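Local atomic coordinates of UspA1 (Moraxella catarrhalis, PDB entry 3NTN), a protein that acts as a trimeric autotransporter adhesin of the outer membrane, and is associated with binding of fibronectin and the receptor CEACAM1. Residues D198-D201 against L202-V206; S131-G135 against G136-T140; A169-S173 against D174-D178. All blocks are in the same frame, centred on the assembly; numbering follows the deposited sequence.

Contact 1: D198-D201 against L202-V206; sequences DIKD and LDDEV
Lys-200 reaches forward to Asp-204, one turn on, along the outer side of helix 182-217, which in this trimeric autotransporter forms one helix of a three-helix parallel coiled coil, the stalk. The backbone bonds are those of a regular alpha helix: the N-H groups of Leu-202, Asp-203, Asp-204 and Glu-205 go to the carbonyls of Asp-198, Ile-199, Lys-200 and Asp-201. Leu-202 N lies 2.9 Å from Asp-198 O, and Asp-204 N 3.0 Å from Lys-200 O, the straightest of the four with 170° at the hydrogen.

Apolar side chains serve the trimer more than this turn. Ile-199, Leu-202 and Val-206, spaced three and four residues apart as in a heptad pattern, are buried; Ile-199 and Val-206 each pack on their counterparts in both other subunits, while Leu-202 meets Leu-202 of the second subunit and Asp-203 of the third.

Among the charged residues, Asp-198 and Asp-203 border the interface, and Asp-198 OD1 is hydrogen-bonded to Gln-194 NE2. Lys-200, Asp-201 and Asp-204 lie on the outer side. Asp-201 OD1 and Asp-204 OD2 stand 4.9 Å apart, a like-charge pair that the nearby lysine would probably ease. Bends at chi2 (-119°) and chi4 (-81°) of Lys-200 bring its chain round toward the next turn. Lys-200 NZ straddles the carboxylate, 3.3 Å from Asp-204 OD2 on the syn lone pair, with a weaker bond to Asp-204 OD1.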
ATOM      1  N   ASP B 198      32.338  22.067   4.712  1.00 44.19           N
ATOM      2  CA  ASP B 198      33.261  22.148   5.815  1.00 44.59           C
ATOM      3  C   ASP B 198      34.566  21.497   5.417  1.00 44.46           C
ATOM      4  O   ASP B 198      35.604  22.063   5.711  1.00 44.17           O
ATOM      5  CB  ASP B 198      32.698  21.489   7.101  1.00 43.14           C
ATOM      6  CG  ASP B 198      31.524  22.273   7.690  1.00 45.54           C
ATOM      7  OD1 ASP B 198      31.210  23.372   7.190  1.00 44.81           O
ATOM      8  OD2 ASP B 198      30.890  21.797   8.652  1.00 48.58           O
ATOM      9  N   ILE B 199      34.495  20.349   4.728  1.00 44.94           N
ATOM     10  CA  ILE B 199      35.710  19.643   4.239  1.00 46.42           C
ATOM     11  C   ILE B 199      36.529  20.511   3.294  1.00 47.83           C
ATOM     12  O   ILE B 199      37.771  20.619   3.417  1.00 48.03           O
ATOM     13  CB  ILE B 199      35.365  18.232   3.596  1.00 46.74           C
ATOM     14  CG1 ILE B 199      35.023  17.235   4.704  1.00 45.29           C
ATOM     15  CG2 ILE B 199      36.532  17.676   2.740  1.00 47.41           C
ATOM     16  CD1 ILE B 199      34.129  16.100   4.349  1.00 44.31           C
ATOM     17  N   LYS B 200      35.835  21.174   2.377  1.00 48.91           N
ATOM     18  CA  LYS B 200      36.481  22.092   1.456  1.00 50.60           C
ATOM     19  C   LYS B 200      37.118  23.295   2.189  1.00 50.67           C
ATOM     20  O   LYS B 200      38.244  23.708   1.897  1.00 51.60           O
ATOM     21  CB  LYS B 200      35.453  22.531   0.427  1.00 51.21           C
ATOM     22  CG  LYS B 200      36.067  22.975  -0.887  1.00 56.17           C
ATOM     23  CD  LYS B 200      35.733  24.444  -1.215  1.00 60.71           C
ATOM     24  CE  LYS B 200      36.310  24.888  -2.552  0.10 61.74           C
ATOM     25  NZ  LYS B 200      37.745  25.261  -2.432  0.10 62.54           N
ATOM     26  N   ASP B 201      36.419  23.845   3.180  1.00 50.47           N
ATOM     27  CA  ASP B 201      36.948  25.005   3.914  1.00 50.50           C
ATOM     28  C   ASP B 201      38.221  24.576   4.614  1.00 50.14           C
ATOM     29  O   ASP B 201      39.219  25.275   4.593  1.00 50.14           O
ATOM     30  CB  ASP B 201      35.910  25.551   4.913  1.00 49.32           C
ATOM     31  CG  ASP B 201      34.817  26.367   4.236  1.00 50.42           C
ATOM     32  OD1 ASP B 201      35.050  26.873   3.139  1.00 51.93           O
ATOM     33  OD2 ASP B 201      33.706  26.510   4.789  1.00 51.63           O
ATOM     34  N   LEU B 202      38.172  23.395   5.223  1.00 53.56           N
ATOM     35  CA  LEU B 202      39.310  22.861   5.971  1.00 55.38           C
ATOM     36  C   LEU B 202      40.526  22.576   5.047  1.00 52.64           C
ATOM     37  O   LEU B 202      41.677  22.861   5.397  1.00 52.90           O
ATOM     38  CB  LEU B 202      38.878  21.593   6.689  1.00 59.31           C
ATOM     39  CG  LEU B 202      39.762  21.342   7.877  1.00 65.09           C
ATOM     40  CD1 LEU B 202      39.825  22.581   8.759  1.00 71.02           C
ATOM     41  CD2 LEU B 202      39.364  20.129   8.637  1.00 75.58           C
ATOM     42  N   ASP B 203      40.243  22.025   3.879  1.00 51.84           N
ATOM     43  CA  ASP B 203      41.237  21.782   2.825  1.00 52.34           C
ATOM     44  C   ASP B 203      41.941  23.046   2.375  1.00 51.20           C
ATOM     45  O   ASP B 203      43.161  23.056   2.219  1.00 49.66           O
ATOM     46  CB  ASP B 203      40.591  21.129   1.608  1.00 53.54           C
ATOM     47  CG  ASP B 203      41.557  20.951   0.484  1.00 59.53           C
ATOM     48  OD1 ASP B 203      42.453  20.094   0.573  1.00 61.92           O
ATOM     49  OD2 ASP B 203      41.437  21.698  -0.509  1.00 66.84           O
ATOM     50  N   ASP B 204      41.159  24.114   2.166  1.00 52.40           N
ATOM     51  CA  ASP B 204      41.746  25.426   1.915  1.00 54.00           C
ATOM     52  C   ASP B 204      42.681  25.840   3.064  1.00 53.92           C
ATOM     53  O   ASP B 204      43.803  26.278   2.811  1.00 54.31           O
ATOM     54  CB  ASP B 204      40.658  26.485   1.681  1.00 57.51           C
ATOM     55  CG  ASP B 204      39.940  26.305   0.337  1.00 59.81           C
ATOM     56  OD1 ASP B 204      40.418  25.506  -0.487  1.00 59.71           O
ATOM     57  OD2 ASP B 204      38.891  26.922   0.118  1.00 59.91           O
ATOM     58  N   GLU B 205      42.218  25.695   4.307  1.00 53.54           N
ATOM     59  CA  GLU B 205      43.053  26.053   5.433  1.00 55.58           C
ATOM     60  C   GLU B 205      44.347  25.231   5.522  1.00 51.99           C
ATOM     61  O   GLU B 205      45.406  25.774   5.649  1.00 52.83           O
ATOM     62  CB  GLU B 205      42.282  26.081   6.759  1.00 59.58           C
ATOM     63  CG  GLU B 205      42.993  26.955   7.808  1.00 68.54           C
ATOM     64  CD  GLU B 205      42.314  26.969   9.182  1.00 80.12           C
ATOM     65  OE1 GLU B 205      41.164  26.437   9.293  1.00 82.81           O
ATOM     66  OE2 GLU B 205      42.951  27.512  10.136  1.00 86.38           O
ATOM     67  N   VAL B 206      44.266  23.932   5.395  1.00 50.90           N
ATOM     68  CA  VAL B 206      45.484  23.093   5.332  1.00 50.99           C
ATOM     69  C   VAL B 206      46.468  23.503   4.183  1.00 49.96           C
ATOM     70  O   VAL B 206      47.671  23.540   4.393  1.00 51.54           O
ATOM     71  CB  VAL B 206      45.088  21.596   5.246  1.00 53.26           C
ATOM     72  CG1 VAL B 206      46.299  20.692   5.062  1.00 55.20           C
ATOM     73  CG2 VAL B 206      44.323  21.220   6.487  1.00 55.03           C
TER

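Contact 2: S131-G135 against G136-T140; sequences SAEVG and GLSLT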
ATOM      1  N   SER B 131      22.162  -5.441   5.761  1.00 50.38           N
ATOM      2  CA  SER B 131      23.265  -4.500   5.631  1.00 52.23           C
ATOM      3  C   SER B 131      23.480  -4.141   4.167  1.00 52.51           C
ATOM      4  O   SER B 131      22.778  -4.677   3.301  1.00 53.47           O
ATOM      5  CB  SER B 131      24.549  -5.117   6.180  1.00 53.31           C
ATOM      6  OG  SER B 131      25.025  -6.073   5.254  1.00 58.28           O
ATOM      7  N   ALA B 132      24.434  -3.244   3.888  1.00 52.14           N
ATOM      8  CA  ALA B 132      24.704  -2.815   2.531  1.00 52.39           C
ATOM      9  C   ALA B 132      26.089  -2.227   2.466  1.00 53.99           C
ATOM     10  O   ALA B 132      26.564  -1.625   3.447  1.00 53.82           O
ATOM     11  CB  ALA B 132      23.654  -1.750   2.056  1.00 51.69           C
ATOM     12  N   GLU B 133      26.732  -2.411   1.315  1.00 55.70           N
ATOM     13  CA  GLU B 133      28.039  -1.813   1.029  1.00 58.17           C
ATOM     14  C   GLU B 133      27.893  -0.812  -0.125  1.00 57.67           C
ATOM     15  O   GLU B 133      27.481  -1.164  -1.220  1.00 56.68           O
ATOM     16  CB  GLU B 133      29.067  -2.888   0.690  1.00 60.86           C
ATOM     17  CG  GLU B 133      29.062  -4.095   1.654  1.00 66.76           C
ATOM     18  CD  GLU B 133      29.560  -3.765   3.081  1.00 71.20           C
ATOM     19  OE1 GLU B 133      30.630  -3.139   3.213  1.00 72.88           O
ATOM     20  OE2 GLU B 133      28.892  -4.157   4.077  1.00 73.21           O
ATOM     21  N   VAL B 134      28.207   0.445   0.162  1.00 57.92           N
ATOM     22  CA  VAL B 134      28.137   1.538  -0.798  1.00 58.09           C
ATOM     23  C   VAL B 134      29.555   2.067  -0.950  1.00 61.46           C
ATOM     24  O   VAL B 134      30.097   2.667  -0.019  1.00 61.94           O
ATOM     25  CB  VAL B 134      27.224   2.656  -0.273  1.00 56.65           C
ATOM     26  CG1 VAL B 134      27.158   3.803  -1.266  1.00 55.94           C
ATOM     27  CG2 VAL B 134      25.852   2.097   0.062  1.00 51.36           C
ATOM     28  N   GLY B 135      30.175   1.822  -2.108  1.00 63.98           N
ATOM     29  CA  GLY B 135      31.583   2.148  -2.272  1.00 66.65           C
ATOM     30  C   GLY B 135      32.389   1.266  -1.318  1.00 67.85           C
ATOM     31  O   GLY B 135      32.230   0.028  -1.305  1.00 69.46           O
ATOM     32  N   GLY B 136      33.246   1.881  -0.509  1.00 67.33           N
ATOM     33  CA  GLY B 136      33.861   1.163   0.599  1.00 66.04           C
ATOM     34  C   GLY B 136      33.197   1.496   1.924  1.00 63.39           C
ATOM     35  O   GLY B 136      33.818   1.383   2.979  1.00 63.75           O
ATOM     36  N   LEU B 137      31.936   1.913   1.886  1.00 60.26           N
ATOM     37  CA  LEU B 137      31.250   2.228   3.130  1.00 58.29           C
ATOM     38  C   LEU B 137      30.306   1.083   3.548  1.00 56.51           C
ATOM     39  O   LEU B 137      29.495   0.655   2.759  1.00 55.45           O
ATOM     40  CB  LEU B 137      30.493   3.558   3.029  1.00 57.07           C
ATOM     41  CG  LEU B 137      29.721   3.984   4.284  1.00 57.36           C
ATOM     42  CD1 LEU B 137      30.711   4.178   5.452  1.00 60.95           C
ATOM     43  CD2 LEU B 137      28.876   5.270   4.046  1.00 55.19           C
ATOM     44  N   SER B 138      30.418   0.616   4.787  1.00 55.73           N
ATOM     45  CA  SER B 138      29.474  -0.347   5.331  1.00 56.07           C
ATOM     46  C   SER B 138      28.331   0.314   6.102  1.00 54.74           C
ATOM     47  O   SER B 138      28.568   1.175   6.982  1.00 55.24           O
ATOM     48  CB  SER B 138      30.182  -1.366   6.235  1.00 57.61           C
ATOM     49  OG  SER B 138      31.125  -2.137   5.491  1.00 59.73           O
ATOM     50  N   LEU B 139      27.101  -0.092   5.752  1.00 53.26           N
ATOM     51  CA  LEU B 139      25.873   0.223   6.531  1.00 51.91           C
ATOM     52  C   LEU B 139      25.336  -1.066   7.154  1.00 52.22           C
ATOM     53  O   LEU B 139      25.135  -2.053   6.442  1.00 52.90           O
ATOM     54  CB  LEU B 139      24.813   0.875   5.648  1.00 48.85           C
ATOM     55  CG  LEU B 139      25.305   2.159   4.966  1.00 51.36           C
ATOM     56  CD1 LEU B 139      24.257   2.731   3.949  1.00 49.99           C
ATOM     57  CD2 LEU B 139      25.640   3.198   6.016  1.00 50.71           C
ATOM     58  N   THR B 140      25.127  -1.084   8.470  1.00 52.72           N
ATOM     59  CA  THR B 140      24.671  -2.313   9.158  1.00 53.37           C
ATOM     60  C   THR B 140      23.524  -2.037  10.124  1.00 52.00           C
ATOM     61  O   THR B 140      23.164  -0.887  10.367  1.00 51.55           O
ATOM     62  CB  THR B 140      25.790  -3.039   9.961  1.00 55.18           C
ATOM     63  OG1 THR B 140      26.285  -2.162  10.966  1.00 56.99           O
ATOM     64  CG2 THR B 140      26.971  -3.554   9.072  1.00 58.53           C
TER
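Strands 132-134 and 137-139 form an antiparallel beta hairpin, their axes 4.8 Å apart at the closest and their directions 153° apart. A type II' turn from Val-134 to Leu-137 joins them, with Gly-135 and Gly-136 at its corners; the positive phi of Gly-135 (65°) favours a glycine there. Two hydrogen-bonded pairs, Ala-132 with Leu-139 and Val-134 with Leu-137, flank the non-hydrogen-bonded pair Glu-133 with Ser-138. Leu-139 N points nearly straight down the carbonyl of Ala-132, 2.8 Å from its O, whereas the turn-closing Leu-137 N sits well above the carbonyl plane of Val-134. Between the pairs, Glu-133 CA adds a C-H...O contact of 3.3 Å to Leu-137 O.

The polar face carries Glu-133 and Ser-138. A bend at chi2 (-68°) folds the glutamate across to the other strand, where Ser-138 OG donates to the syn lone pair of Glu-133 OE1 at 2.5 Å. The other face is apolar: Ala-132, Val-134, Leu-137 and Leu-139 all point there, and Val-134 CG2 meets Leu-139 CD1 at 4.2 Å, diagonally across the strands.

This apolar face is covered by the other two subunits. On their helices 182-217, Leu-137 packs on Ala-193 of the second subunit and Val-191 of the third, Val-134 on His-186 of the second, and Leu-139 on Ala-187 of the third; Ala-132 and Val-134 meet Ile-172 of the third subunit, in the loop before that helix.

Contact 3: A169-S173 against D174-D178; sequences AGEIS and DTSTD
Ser-176 OG works in two directions at once, tying together a loop that has neither helix nor strand. It donates to Glu-171 O at 2.6 Å, from well above the carbonyl plane, and accepts from Asp-178 N at 3.1 Å, which makes an ST turn. A type I turn from Ser-173 to Ser-176 reverses the chain, closed by Ser-176 N on Ser-173 O.

At the open end Asp-178 OD1 takes the N-H of Glu-171 at 2.9 Å, on its anti side and 24° out of the carboxylate plane. Asp-178 CB lies 3.6 Å from Gly-170 CA, the absence of a side chain on Gly-170 letting the two segments come this close. The extended Glu-171 side chain runs over Ser-176, CG against CB, and its OE2 accepts from Ser-173 OG by the anti lone pair.

Gly-170 O accepts from Gln-184 NE2 of the following helix. Glu-171 OE1 and Asp-178 OD1 are 4.5 Å apart, and a water donates to Asp-178 OD2 and, weakly, to Glu-171 OE1. Carboxylates so near would tend to raise each other's proton affinity, an effect probably tempered by this water and by the long, weak ion pair of Asp-178 OD2 with Lys-124 NZ of the second subunit.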
ATOM      1  N   ALA B 169       5.940  11.213   8.084  1.00 41.83           N
ATOM      2  CA  ALA B 169       7.355  11.103   8.481  1.00 41.76           C
ATOM      3  C   ALA B 169       7.528   9.853   9.329  1.00 41.81           C
ATOM      4  O   ALA B 169       6.774   9.606  10.225  1.00 40.88           O
ATOM      5  CB  ALA B 169       7.746  12.313   9.250  1.00 42.44           C
ATOM      6  N   GLY B 170       8.509   9.022   9.004  1.00 43.02           N
ATOM      7  CA  GLY B 170       8.699   7.780   9.764  1.00 42.86           C
ATOM      8  C   GLY B 170       9.644   8.003  10.899  1.00 44.57           C
ATOM      9  O   GLY B 170      10.513   8.881  10.834  1.00 44.65           O
ATOM     10  N   GLU B 171       9.474   7.208  11.947  1.00 44.53           N
ATOM     11  CA  GLU B 171      10.434   7.181  13.009  1.00 47.32           C
ATOM     12  C   GLU B 171      11.855   6.844  12.491  1.00 46.82           C
ATOM     13  O   GLU B 171      12.034   6.003  11.621  1.00 46.08           O
ATOM     14  CB  GLU B 171       9.918   6.245  14.141  1.00 48.37           C
ATOM     15  CG  GLU B 171      10.964   5.603  14.974  1.00 52.50           C
ATOM     16  CD  GLU B 171      10.384   4.647  16.090  1.00 60.19           C
ATOM     17  OE1 GLU B 171       9.158   4.669  16.398  1.00 58.99           O
ATOM     18  OE2 GLU B 171      11.200   3.887  16.661  1.00 60.36           O
ATOM     19  N   ILE B 172      12.854   7.560  13.006  1.00 44.38           N
ATOM     20  CA  ILE B 172      14.234   7.404  12.592  1.00 44.96           C
ATOM     21  C   ILE B 172      15.025   7.016  13.810  1.00 46.45           C
ATOM     22  O   ILE B 172      15.307   7.848  14.692  1.00 48.18           O
ATOM     23  CB  ILE B 172      14.762   8.671  11.927  1.00 45.46           C
ATOM     24  CG1 ILE B 172      14.038   8.848  10.564  1.00 48.66           C
ATOM     25  CG2 ILE B 172      16.325   8.611  11.754  1.00 43.11           C
ATOM     26  CD1 ILE B 172      14.374  10.138   9.926  1.00 52.43           C
ATOM     27  N   SER B 173      15.299   5.718  13.889  1.00 46.32           N
ATOM     28  CA  SER B 173      15.932   5.083  15.045  1.00 46.62           C
ATOM     29  C   SER B 173      16.487   3.751  14.544  1.00 46.43           C
ATOM     30  O   SER B 173      16.184   3.326  13.449  1.00 45.22           O
ATOM     31  CB  SER B 173      14.967   4.886  16.194  1.00 46.67           C
ATOM     32  OG  SER B 173      14.116   3.776  15.982  1.00 48.34           O
ATOM     33  N   ASP B 174      17.337   3.132  15.333  1.00 47.93           N
ATOM     34  CA  ASP B 174      18.023   1.950  14.896  1.00 48.56           C
ATOM     35  C   ASP B 174      17.138   0.744  14.761  1.00 49.28           C
ATOM     36  O   ASP B 174      17.616  -0.263  14.258  1.00 50.74           O
ATOM     37  CB  ASP B 174      19.295   1.637  15.751  1.00 49.66           C
ATOM     38  CG  ASP B 174      19.001   1.476  17.261  1.00 54.14           C
ATOM     39  OD1 ASP B 174      17.815   1.552  17.694  0.50 50.89           O
ATOM     40  OD2 ASP B 174      20.008   1.298  18.017  1.00 55.93           O
ATOM     41  N   THR B 175      15.868   0.807  15.192  1.00 49.19           N
ATOM     42  CA  THR B 175      15.003  -0.342  15.010  1.00 49.11           C
ATOM     43  C   THR B 175      13.777  -0.021  14.194  1.00 48.41           C
ATOM     44  O   THR B 175      12.874  -0.824  14.160  1.00 49.21           O
ATOM     45  CB  THR B 175      14.521  -0.989  16.350  1.00 51.70           C
ATOM     46  OG1 THR B 175      13.961   0.025  17.186  1.00 50.44           O
ATOM     47  CG2 THR B 175      15.713  -1.790  17.101  1.00 53.61           C
ATOM     48  N   SER B 176      13.721   1.147  13.547  1.00 46.63           N
ATOM     49  CA  SER B 176      12.469   1.558  12.948  1.00 44.47           C
ATOM     50  C   SER B 176      12.166   0.882  11.626  1.00 43.39           C
ATOM     51  O   SER B 176      12.982   0.827  10.726  1.00 43.50           O
ATOM     52  CB  SER B 176      12.422   3.073  12.792  1.00 43.59           C
ATOM     53  OG  SER B 176      11.484   3.434  11.818  1.00 38.88           O
ATOM     54  N   THR B 177      10.936   0.418  11.510  1.00 44.33           N
ATOM     55  CA  THR B 177      10.436  -0.220  10.309  1.00 42.83           C
ATOM     56  C   THR B 177       9.402   0.685   9.655  1.00 42.36           C
ATOM     57  O   THR B 177       8.520   0.222   8.936  1.00 42.37           O
ATOM     58  CB  THR B 177       9.881  -1.593  10.686  1.00 44.57           C
ATOM     59  OG1 THR B 177       8.909  -1.426  11.743  1.00 44.83           O
ATOM     60  CG2 THR B 177      11.035  -2.467  11.243  1.00 42.72           C
ATOM     61  N   ASP B 178       9.502   1.986   9.892  1.00 41.14           N
ATOM     62  CA  ASP B 178       8.537   2.920   9.294  1.00 42.10           C
ATOM     63  C   ASP B 178       9.116   3.316   7.950  1.00 40.97           C
ATOM     64  O   ASP B 178      10.319   3.396   7.819  1.00 42.49           O
ATOM     65  CB  ASP B 178       8.354   4.216  10.108  1.00 40.47           C
ATOM     66  CG  ASP B 178       7.667   4.016  11.477  1.00 43.17           C
ATOM     67  OD1 ASP B 178       7.604   5.064  12.164  1.00 41.37           O
ATOM     68  OD2 ASP B 178       7.213   2.887  11.905  1.00 40.29           O
TER
HETATM   69  O   HOH W   1       7.949   2.515  14.180  1.00 27.31           O

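How the contacts relate
Along the chain the contacts run in the order 2, 3, 1: the hairpin 131-140, the loop 169-178, then the stalk helix that follows it. None touches another; contacts 2 and 3 come closest, about 7 Å between nearest atoms, and contact 1 lies farther out, about 12 Å from contact 2 between nearest atoms. All mix buried and exposed residues, and in each the buried side chains face the other subunits. Contact 2 separates the two kinds cleanly, contact 1 less so, each with a polar or charged cross-link outward over regular backbone bonding. Contact 3, lacking regular structure, relies, beyond one turn bond, largely on side-chain hydroxyls and carboxylates to bond its backbone.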